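Local coordinates for ankyrin-repeat protein (Cryptosporidium parvum, PDB 2W4S) that probably binds RNA through an all-helical domain of the kind found in the snRNA and snoRNA transport factor PHAX, at residues C[9-14]-C[28-33]. Sequence-based numbering, arbitrary orientation.
Sequences IVLNTI and RVIKTI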
ATOM      1  N   ILE C   9      -7.001   1.906  -8.244  1.00 35.49           N
ATOM      2  CA  ILE C   9      -6.040   1.008  -7.646  1.00 33.30           C
ATOM      3  C   ILE C   9      -5.455   1.600  -6.380  1.00 32.23           C
ATOM      4  O   ILE C   9      -5.372   0.923  -5.352  1.00 32.35           O
ATOM      5  CB  ILE C   9      -4.977   0.621  -8.683  1.00 33.25           C
ATOM      6  CG1 ILE C   9      -5.653  -0.199  -9.788  1.00 31.96           C
ATOM      7  CG2 ILE C   9      -3.867  -0.177  -8.049  1.00 32.48           C
ATOM      8  CD1 ILE C   9      -5.067  -0.013 -11.132  1.00 30.40           C
ATOM      9  N   VAL C  10      -5.078   2.871  -6.437  1.00 30.78           N
ATOM     10  CA  VAL C  10      -4.587   3.549  -5.246  1.00 29.31           C
ATOM     11  C   VAL C  10      -5.693   3.537  -4.181  1.00 28.72           C
ATOM     12  O   VAL C  10      -5.446   3.175  -3.027  1.00 28.29           O
ATOM     13  CB  VAL C  10      -4.064   4.959  -5.590  1.00 29.26           C
ATOM     14  CG1 VAL C  10      -3.627   5.714  -4.349  1.00 27.35           C
ATOM     15  CG2 VAL C  10      -2.891   4.835  -6.553  1.00 29.24           C
ATOM     16  N   LEU C  11      -6.910   3.864  -4.608  1.00 27.89           N
ATOM     17  CA  LEU C  11      -8.096   3.829  -3.772  1.00 28.07           C
ATOM     18  C   LEU C  11      -8.235   2.561  -2.976  1.00 28.09           C
ATOM     19  O   LEU C  11      -8.301   2.626  -1.738  1.00 28.63           O
ATOM     20  CB  LEU C  11      -9.365   4.031  -4.612  1.00 28.26           C
ATOM     21  CG  LEU C  11     -10.731   3.992  -3.915  1.00 28.70           C
ATOM     22  CD1 LEU C  11     -10.777   4.962  -2.765  1.00 29.24           C
ATOM     23  CD2 LEU C  11     -11.819   4.320  -4.913  1.00 29.25           C
ATOM     24  N   ASN C  12      -8.291   1.427  -3.688  1.00 27.51           N
ATOM     25  CA  ASN C  12      -8.416   0.104  -3.081  1.00 27.49           C
ATOM     26  C   ASN C  12      -7.219  -0.293  -2.248  1.00 27.99           C
ATOM     27  O   ASN C  12      -7.389  -0.841  -1.168  1.00 29.15           O
ATOM     28  CB  ASN C  12      -8.683  -0.990  -4.133  1.00 26.58           C
ATOM     29  CG  ASN C  12     -10.011  -0.817  -4.822  1.00 25.32           C
ATOM     30  OD1 ASN C  12     -10.842  -0.018  -4.397  1.00 26.38           O
ATOM     31  ND2 ASN C  12     -10.215  -1.546  -5.900  1.00 22.54           N
ATOM     32  N   THR C  13      -6.011  -0.048  -2.742  1.00 28.08           N
ATOM     33  CA  THR C  13      -4.835  -0.303  -1.929  1.00 28.53           C
ATOM     34  C   THR C  13      -4.937   0.407  -0.574  1.00 28.90           C
ATOM     35  O   THR C  13      -4.738  -0.226   0.470  1.00 28.53           O
ATOM     36  CB  THR C  13      -3.578   0.151  -2.639  1.00 28.79           C
ATOM     37  OG1 THR C  13      -3.394  -0.654  -3.805  1.00 30.33           O
ATOM     38  CG2 THR C  13      -2.343   0.039  -1.723  1.00 27.67           C
ATOM     39  N   ILE C  14      -5.225   1.712  -0.589  1.00 28.73           N
ATOM     40  CA  ILE C  14      -5.291   2.473   0.653  1.00 29.87           C
ATOM     41  C   ILE C  14      -6.463   1.948   1.498  1.00 30.76           C
ATOM     42  O   ILE C  14      -6.329   1.734   2.713  1.00 30.11           O
ATOM     43  CB  ILE C  14      -5.438   4.004   0.380  1.00 30.54           C
ATOM     44  CG1 ILE C  14      -4.251   4.505  -0.482  1.00 30.87           C
ATOM     45  CG2 ILE C  14      -5.575   4.782   1.663  1.00 27.94           C
ATOM     46  CD1 ILE C  14      -4.248   5.977  -0.749  1.00 29.85           C
ATOM     47  N   ARG C  28     -12.539  10.863  -1.566  1.00 36.94           N
ATOM     48  CA  ARG C  28     -12.448  12.311  -1.415  1.00 36.84           C
ATOM     49  C   ARG C  28     -11.007  12.794  -1.181  1.00 36.73           C
ATOM     50  O   ARG C  28     -10.616  13.828  -1.713  1.00 36.98           O
ATOM     51  CB  ARG C  28     -13.475  12.836  -0.395  1.00 36.54           C
ATOM     52  CG  ARG C  28     -14.942  12.651  -0.902  1.00 36.31           C
ATOM     53  CD  ARG C  28     -16.041  13.182   0.022  1.00 37.19           C
ATOM     54  NE  ARG C  28     -15.893  12.739   1.406  1.00 41.02           N
ATOM     55  CZ  ARG C  28     -16.549  11.725   1.979  1.00 42.51           C
ATOM     56  NH1 ARG C  28     -17.430  11.006   1.303  1.00 42.93           N
ATOM     57  NH2 ARG C  28     -16.306  11.414   3.251  1.00 44.07           N
ATOM     58  N   VAL C  29     -10.195  12.034  -0.452  1.00 36.63           N
ATOM     59  CA  VAL C  29      -8.773  12.405  -0.299  1.00 36.29           C
ATOM     60  C   VAL C  29      -8.024  12.380  -1.633  1.00 36.28           C
ATOM     61  O   VAL C  29      -7.304  13.329  -1.965  1.00 36.42           O
ATOM     62  CB  VAL C  29      -8.041  11.503   0.706  1.00 36.41           C
ATOM     63  CG1 VAL C  29      -6.550  11.869   0.781  1.00 36.17           C
ATOM     64  CG2 VAL C  29      -8.687  11.592   2.083  1.00 35.38           C
ATOM     65  N   ILE C  30      -8.198  11.296  -2.388  1.00 36.63           N
ATOM     66  CA  ILE C  30      -7.603  11.148  -3.728  1.00 36.60           C
ATOM     67  C   ILE C  30      -8.055  12.258  -4.682  1.00 37.05           C
ATOM     68  O   ILE C  30      -7.221  12.849  -5.381  1.00 36.83           O
ATOM     69  CB  ILE C  30      -7.886   9.756  -4.321  1.00 36.66           C
ATOM     70  CG1 ILE C  30      -7.034   8.705  -3.594  1.00 36.08           C
ATOM     71  CG2 ILE C  30      -7.619   9.725  -5.821  1.00 36.04           C
ATOM     72  CD1 ILE C  30      -7.513   7.286  -3.775  1.00 35.91           C
ATOM     73  N   LYS C  31      -9.360  12.551  -4.683  1.00 37.13           N
ATOM     74  CA  LYS C  31      -9.918  13.628  -5.500  1.00 37.70           C
ATOM     75  C   LYS C  31      -9.285  14.972  -5.152  1.00 37.09           C
ATOM     76  O   LYS C  31      -9.048  15.801  -6.038  1.00 37.59           O
ATOM     77  CB  LYS C  31     -11.445  13.713  -5.351  1.00 37.77           C
ATOM     78  CG  LYS C  31     -12.218  12.798  -6.302  1.00 39.68           C
ATOM     79  CD  LYS C  31     -13.731  12.753  -5.990  1.00 39.68           C
ATOM     80  CE  LYS C  31     -14.317  11.355  -6.345  1.00 42.23           C
ATOM     81  NZ  LYS C  31     -15.571  11.031  -5.576  1.00 43.12           N
ATOM     82  N   THR C  32      -8.993  15.176  -3.871  1.00 36.15           N
ATOM     83  CA  THR C  32      -8.390  16.422  -3.398  1.00 35.15           C
ATOM     84  C   THR C  32      -6.854  16.545  -3.546  1.00 35.22           C
ATOM     85  O   THR C  32      -6.364  17.540  -4.110  1.00 34.31           O
ATOM     86  CB  THR C  32      -8.776  16.682  -1.950  1.00 35.00           C
ATOM     87  OG1 THR C  32     -10.204  16.632  -1.837  1.00 35.54           O
ATOM     88  CG2 THR C  32      -8.268  18.050  -1.501  1.00 34.39           C
ATOM     89  N   ILE C  33      -6.083  15.580  -3.021  1.00 34.93           N
ATOM     90  CA  ILE C  33      -4.608  15.695  -3.127  1.00 34.52           C
ATOM     91  C   ILE C  33      -3.942  14.880  -4.254  1.00 34.36           C
ATOM     92  O   ILE C  33      -2.735  15.008  -4.445  1.00 34.37           O
ATOM     93  CB  ILE C  33      -3.891  15.454  -1.774  1.00 34.83           C
ATOM     94  CG1 ILE C  33      -4.037  13.985  -1.313  1.00 35.18           C
ATOM     95  CG2 ILE C  33      -4.418  16.431  -0.707  1.00 35.33           C
ATOM     96  CD1 ILE C  33      -3.605  13.737   0.128  1.00 34.17           C
TER
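The peptide group between Val10 and Leu11 turns one face outward, and the terminal methyl of Ile30 sits over that face, CD1 standing 3.6 Å from Leu11 N; the other face looks in toward its own helix axis. Val10 O is the acceptor for Ile14 N within helix 6-18. This is helix-on-helix packing in the all-helical PHAX-type RNA-binding domain: helix 6-18 meets the start of the long helix 24-50, and Leu11 CA and Ile30 CA, the closest pair, are 7.3 Å apart. Ile30 does most of the reaching, against the backbone and side chains of Val10 and Leu11. It keeps CG1 beside its backbone N (chi1 -73°) and CD1 extended (chi2 162°), so the methyl reaches straight to the opposing backbone, 3.5 Å from Leu11 CA. There it wedges between two neighbours. On one side Leu11 CB lies 3.8 Å from Ile30 CD1, and the leucine branch crosses the isoleucine at about a right angle. On the other, Val10 CG1 approaches Ile30 CD1 more loosely, at 4.2 Å. Val10 also packs on Leu39 of the second subunit, which places this seam close to the dimer contact. Farther round helix 24-50, Arg28 NH1 forms a salt bridge with Glu24 of the same helix, and NH2 bonds Ile90 O, which links this helix to helix 84-91. Each helix also has a threonine folded back onto its own turn: Thr13 OG1 bonds Ile9 O at 3.0 Å, and Thr32 OG1 reaches Arg28 O at 2.8 Å from the face of that carbonyl plane opposite Thr32 N.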